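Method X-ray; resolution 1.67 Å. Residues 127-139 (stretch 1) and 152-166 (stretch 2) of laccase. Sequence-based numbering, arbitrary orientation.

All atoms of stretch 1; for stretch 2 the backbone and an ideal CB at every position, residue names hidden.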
# COMPACT_ATOMS: atom_id res chain seq x y z
N GLY A 127 6.17 -0.05 -1.61
CA GLY A 127 7.04 -1.09 -1.15
C GLY A 127 8.33 -1.19 -1.94
O GLY A 127 9.17 -2.04 -1.64
N ILE A 128 8.51 -0.31 -2.92
CA ILE A 128 9.68 -0.34 -3.74
C ILE A 128 10.81 0.28 -2.94
O ILE A 128 10.71 1.39 -2.52
CB ILE A 128 9.47 0.37 -5.12
CG1 ILE A 128 8.38 -0.41 -5.93
CG2 ILE A 128 10.75 0.33 -5.96
CD1 ILE A 128 8.69 -1.92 -6.24
N ARG A 129 11.92 -0.43 -2.89
CA ARG A 129 12.99 -0.07 -1.95
C ARG A 129 13.62 1.29 -2.27
O ARG A 129 14.01 1.99 -1.37
CB ARG A 129 14.02 -1.16 -2.02
CG ARG A 129 15.03 -1.07 -0.97
CD ARG A 129 16.07 -2.11 -1.23
NE ARG A 129 17.03 -2.20 -0.11
CZ ARG A 129 18.04 -3.08 -0.11
NH1 ARG A 129 18.24 -3.84 -1.14
NH2 ARG A 129 18.83 -3.21 0.95
N GLN A 130 13.74 1.61 -3.57
CA GLN A 130 14.38 2.81 -4.06
C GLN A 130 15.80 2.98 -3.53
O GLN A 130 16.22 4.10 -3.28
CB GLN A 130 13.55 4.05 -3.68
CG GLN A 130 12.08 4.02 -4.18
CD GLN A 130 11.96 4.17 -5.67
OE1 GLN A 130 12.95 4.33 -6.39
NE2 GLN A 130 10.72 4.13 -6.16
N LEU A 131 16.52 1.91 -3.45
CA LEU A 131 17.97 1.97 -3.13
C LEU A 131 18.70 2.83 -4.16
O LEU A 131 18.71 2.54 -5.37
CB LEU A 131 18.52 0.56 -3.04
CG LEU A 131 19.99 0.38 -2.68
CD1 LEU A 131 20.26 1.03 -1.40
CD2 LEU A 131 20.30 -1.15 -2.64
N GLY A 132 19.23 3.98 -3.70
CA GLY A 132 19.88 4.91 -4.59
C GLY A 132 18.99 5.73 -5.50
O GLY A 132 19.45 6.42 -6.45
N SER A 133 17.68 5.65 -5.26
CA SER A 133 16.76 6.44 -6.04
C SER A 133 15.71 7.11 -5.15
O SER A 133 14.53 7.24 -5.51
CB SER A 133 16.12 5.60 -7.13
OG SER A 133 15.55 4.44 -6.52
N LEU A 134 16.16 7.57 -3.98
CA LEU A 134 15.31 8.17 -2.97
C LEU A 134 14.39 9.20 -3.57
O LEU A 134 13.22 9.34 -3.20
CB LEU A 134 16.25 8.90 -1.96
CG LEU A 134 15.55 9.94 -1.13
CD1 LEU A 134 14.60 9.31 -0.08
CD2 LEU A 134 16.67 10.81 -0.39
N GLU A 135 14.91 9.96 -4.55
CA GLU A 135 14.22 11.08 -5.09
C GLU A 135 13.03 10.69 -6.00
O GLU A 135 12.29 11.52 -6.45
CB GLU A 135 15.19 11.99 -5.83
CG GLU A 135 15.71 11.45 -7.08
CD GLU A 135 16.86 10.41 -6.99
OE1 GLU A 135 17.31 10.00 -5.86
OE2 GLU A 135 17.36 10.06 -8.09
N TYR A 136 12.82 9.39 -6.17
CA TYR A 136 11.75 8.91 -6.97
C TYR A 136 10.78 8.06 -6.13
O TYR A 136 9.88 7.41 -6.69
CB TYR A 136 12.29 8.14 -8.17
CG TYR A 136 13.09 9.06 -9.10
CD1 TYR A 136 12.49 10.22 -9.61
CD2 TYR A 136 14.41 8.81 -9.37
CE1 TYR A 136 13.17 11.07 -10.42
CE2 TYR A 136 15.13 9.65 -10.22
CZ TYR A 136 14.51 10.79 -10.70
OH TYR A 136 15.20 11.68 -11.52
N ASP A 137 10.90 8.16 -4.81
CA ASP A 137 9.95 7.50 -3.92
C ASP A 137 8.53 8.05 -3.97
O ASP A 137 7.56 7.38 -3.60
CB ASP A 137 10.49 7.48 -2.50
CG ASP A 137 9.75 6.56 -1.60
OD1 ASP A 137 9.49 5.38 -2.02
OD2 ASP A 137 9.46 6.96 -0.46
N GLY A 138 8.40 9.30 -4.41
CA GLY A 138 7.10 9.92 -4.65
C GLY A 138 6.35 10.39 -3.45
O GLY A 138 5.15 10.57 -3.53
N VAL A 139 7.05 10.80 -2.36
CA VAL A 139 6.37 11.31 -1.21
C VAL A 139 6.51 12.84 -1.26
O VAL A 139 7.62 13.29 -1.02
CB VAL A 139 6.92 10.86 0.08
CG1 VAL A 139 6.14 11.39 1.27
CG2 VAL A 139 6.86 9.23 0.10
N UNK A 152 5.50 17.51 -15.75
CA UNK A 152 5.89 16.12 -15.86
C UNK A 152 7.11 15.84 -14.99
O UNK A 152 8.07 16.62 -14.97
CB UNK A 152 6.17 15.76 -17.32
N UNK A 153 7.08 14.68 -14.31
CA UNK A 153 8.21 14.20 -13.60
C UNK A 153 8.41 12.80 -14.06
O UNK A 153 7.47 12.04 -13.99
CB UNK A 153 8.04 14.30 -12.08
N UNK A 154 9.64 12.51 -14.48
CA UNK A 154 10.02 11.13 -14.90
C UNK A 154 10.67 10.40 -13.74
O UNK A 154 11.78 10.68 -13.33
CB UNK A 154 10.97 11.16 -16.10
N UNK A 155 9.98 9.38 -13.25
CA UNK A 155 10.50 8.55 -12.19
C UNK A 155 11.35 7.47 -12.82
O UNK A 155 10.98 6.90 -13.83
CB UNK A 155 9.38 7.95 -11.34
N UNK A 156 12.51 7.26 -12.23
CA UNK A 156 13.41 6.22 -12.65
C UNK A 156 13.86 5.39 -11.53
O UNK A 156 14.46 5.91 -10.58
CB UNK A 156 14.63 6.81 -13.37
N UNK A 157 13.69 4.04 -11.61
CA UNK A 157 14.16 3.22 -10.61
C UNK A 157 14.27 1.82 -11.13
O UNK A 157 13.64 1.52 -12.14
CB UNK A 157 13.26 3.31 -9.37
N UNK A 158 15.16 1.07 -10.53
CA UNK A 158 15.22 -0.35 -10.76
C UNK A 158 14.31 -1.10 -9.85
O UNK A 158 14.20 -0.82 -8.64
CB UNK A 158 16.65 -0.86 -10.60
N UNK A 159 13.75 -2.22 -10.36
CA UNK A 159 13.02 -3.06 -9.43
C UNK A 159 13.95 -4.19 -9.00
O UNK A 159 14.41 -5.02 -9.80
CB UNK A 159 11.73 -3.60 -10.05
N UNK A 160 14.30 -4.14 -7.73
CA UNK A 160 15.26 -5.08 -7.17
C UNK A 160 14.51 -6.07 -6.25
O UNK A 160 15.04 -6.65 -5.33
CB UNK A 160 16.36 -4.34 -6.41
N UNK A 161 13.21 -6.18 -6.52
CA UNK A 161 12.26 -6.96 -5.75
C UNK A 161 11.30 -7.55 -6.81
O UNK A 161 11.21 -7.05 -7.93
CB UNK A 161 11.54 -6.12 -4.70
N UNK A 162 10.59 -8.59 -6.39
CA UNK A 162 9.61 -9.25 -7.24
C UNK A 162 8.38 -9.60 -6.43
O UNK A 162 8.42 -9.84 -5.22
CB UNK A 162 10.20 -10.50 -7.89
N UNK A 163 7.26 -9.52 -7.13
CA UNK A 163 5.98 -9.85 -6.55
C UNK A 163 4.93 -8.81 -6.90
O UNK A 163 4.94 -8.21 -7.96
CB UNK A 163 6.11 -9.99 -5.03
N UNK A 164 3.99 -8.69 -6.00
CA UNK A 164 2.82 -7.85 -6.16
C UNK A 164 2.90 -6.58 -5.35
O UNK A 164 3.04 -6.59 -4.12
CB UNK A 164 1.56 -8.63 -5.77
N UNK A 165 2.71 -5.50 -6.05
CA UNK A 165 2.50 -4.25 -5.36
C UNK A 165 1.63 -3.35 -6.22
O UNK A 165 0.92 -3.81 -7.13
CB UNK A 165 3.83 -3.58 -5.03
N UNK A 166 1.66 -2.07 -5.88
CA UNK A 166 0.78 -1.12 -6.49
C UNK A 166 1.51 0.21 -6.47
O UNK A 166 2.44 0.37 -5.71
CB UNK A 166 -0.57 -1.05 -5.78

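Stretch 2 opens with an extended strand. At position 152 nothing of stretch 1 lies within 5.5 Å of the ideal CB, so the visible atoms leave the choice open; the residue is Thr152. Position 153 points its CA-to-CB bond toward stretch 1, but the first reachable group is the ring of Tyr136, some way off. An apolar chain of moderate length or an aromatic one would reach it. Leu153 does so, its CD1 lying 4.3 Å from Tyr136 CE1 at the ring edge.

Position 154 turns sideways with no atom of stretch 1 near its CB, and many residues would fit. The contact here is made by the backbone: the carbonyl O of Thr154 sits 3.2 Å from Tyr136 CE1 and is left without a polar partner.

At position 155 the CB also points sideways, 4.2 Å from Tyr136 CD1, beside the backbone that runs from Tyr136 to Gly138. A flat or apolar side chain could lie along this surface. Tyr155 (chi1 m) packs its CD2 3.8 Å from Tyr136 CB and 3.3 Å from Tyr136 O, which approaches the ring edge, while its CE2 comes within 4.0 Å of Gly138 CA.

The CB of position 156 is 4.3 Å from Tyr136 CE2. Any chain with an aliphatic base would suit, and a long one could continue past the ring. In Lys156, CB lies 4.2 Å from Tyr136 CE2 and the amine end leads away.

Position 157 is more constrained. Its CB points toward stretch 1, 3.2 Å from Gln130 OE1 and 3.8 Å from Ser133 OG, so there is little room directly ahead; a chain that bends toward Ile128 would find an apolar partner, and aromatic or aliphatic groups are plausible. Phe157 adopts chi1 p, bringing CD2 to 3.8 Å from Ile128 CG2, with Gln130 NE2 over one ring face.

Position 158 points sideways, away from any close atom, and allows many residues. Gln158 joins stretch 1 through its backbone: one water links its O to Gln130 N, another its N to Ser133 OG. The sideways CB of position 159 is 5.2 Å from Ile128 CD1, which favours a small apolar chain; Val159 places CG1 4.3 Å from that atom.

Position 160 points toward stretch 1 across a gap that a short polar chain could bridge with water. Thr160 OG1 hydrogen-bonds two waters, which in turn accept from Arg129 NH1 and Leu131 N.

Position 161 faces Gly127 O and Arg129 N, an acceptor and a donor. A terminal amide can answer both, and Gln161 does: its NE2 donates to Gly127 O (3.0 Å), and its OE1 accepts from Arg129 N (2.9 Å).

Position 162 points away, and Tyr162 makes no contact. Position 163, with phi 135° and psi -151°, calls for glycine: Gly163. Position 164, out of reach, is Thr164. Position 165 points toward Ile128 and suits a small branched chain; Thr165 CG2 lies 4.2 Å from Ile128 CD1. Position 166 points away and holds Trp166.

Stretch 2 152-166: TLTYKFQVTQYGTTW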
# COMPACT_ATOMS: atom_id res chain seq x y z
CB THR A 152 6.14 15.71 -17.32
OG1 THR A 152 4.92 15.94 -18.06
CG2 THR A 152 6.58 14.19 -17.40
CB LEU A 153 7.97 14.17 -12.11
CG LEU A 153 9.12 13.64 -11.27
CD1 LEU A 153 10.55 14.24 -11.57
CD2 LEU A 153 8.71 13.77 -9.78
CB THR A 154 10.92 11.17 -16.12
OG1 THR A 154 10.22 11.86 -17.18
CG2 THR A 154 11.31 9.70 -16.58
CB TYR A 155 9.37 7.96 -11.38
CG TYR A 155 8.52 8.97 -10.59
CD1 TYR A 155 7.49 9.72 -11.18
CD2 TYR A 155 8.75 9.18 -9.26
CE1 TYR A 155 6.72 10.60 -10.47
CE2 TYR A 155 8.00 10.03 -8.55
CZ TYR A 155 6.99 10.76 -9.12
OH TYR A 155 6.23 11.61 -8.33
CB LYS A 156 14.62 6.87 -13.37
CG LYS A 156 14.24 7.59 -14.67
CD LYS A 156 15.54 8.10 -15.38
CE LYS A 156 15.24 8.88 -16.68
NZ LYS A 156 16.46 8.83 -17.64
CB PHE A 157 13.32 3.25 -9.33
CG PHE A 157 11.87 2.98 -9.54
CD1 PHE A 157 11.00 4.00 -9.84
CD2 PHE A 157 11.36 1.68 -9.47
CE1 PHE A 157 9.64 3.78 -10.01
CE2 PHE A 157 9.98 1.48 -9.66
CZ PHE A 157 9.12 2.56 -9.91
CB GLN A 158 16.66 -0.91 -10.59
CG GLN A 158 16.84 -2.28 -11.11
CD GLN A 158 18.30 -2.70 -11.11
OE1 GLN A 158 19.08 -2.20 -10.29
NE2 GLN A 158 18.67 -3.65 -12.02
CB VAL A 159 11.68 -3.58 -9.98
CG1 VAL A 159 10.64 -2.44 -10.01
CG2 VAL A 159 11.83 -4.23 -11.43
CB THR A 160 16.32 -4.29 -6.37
OG1 THR A 160 15.68 -3.61 -5.28
CG2 THR A 160 16.97 -3.26 -7.26
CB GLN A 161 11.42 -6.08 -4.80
CG GLN A 161 12.21 -5.46 -3.72
CD GLN A 161 11.51 -4.28 -3.18
OE1 GLN A 161 11.58 -3.16 -3.78
NE2 GLN A 161 10.85 -4.46 -2.05
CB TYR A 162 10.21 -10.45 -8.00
CG TYR A 162 10.77 -11.49 -7.10
CD1 TYR A 162 9.96 -12.54 -6.62
CD2 TYR A 162 12.09 -11.42 -6.65
CE1 TYR A 162 10.48 -13.48 -5.73
CE2 TYR A 162 12.60 -12.33 -5.76
CZ TYR A 162 11.80 -13.37 -5.31
OH TYR A 162 12.28 -14.32 -4.46
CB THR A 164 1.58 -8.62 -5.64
OG1 THR A 164 1.47 -9.86 -6.37
CG2 THR A 164 0.32 -7.81 -5.81
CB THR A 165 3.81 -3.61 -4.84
OG1 THR A 165 3.44 -2.62 -3.88
CG2 THR A 165 4.67 -3.02 -5.99
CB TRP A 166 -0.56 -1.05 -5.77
CG TRP A 166 -0.58 -0.70 -4.30
CD1 TRP A 166 0.15 -1.29 -3.27
CD2 TRP A 166 -1.44 0.24 -3.66
NE1 TRP A 166 -0.25 -0.78 -2.06
CE2 TRP A 166 -1.19 0.19 -2.27
CE3 TRP A 166 -2.39 1.14 -4.13
CZ2 TRP A 166 -1.83 1.05 -1.36
CZ3 TRP A 166 -3.06 1.97 -3.25
CH2 TRP A 166 -2.78 1.94 -1.87
O HOH W 1 16.26 -5.00 -2.96
O HOH W 2 13.98 0.05 -6.09
O HOH W 3 16.26 -0.96 -4.91
O HOH W 4 16.39 2.30 -8.14
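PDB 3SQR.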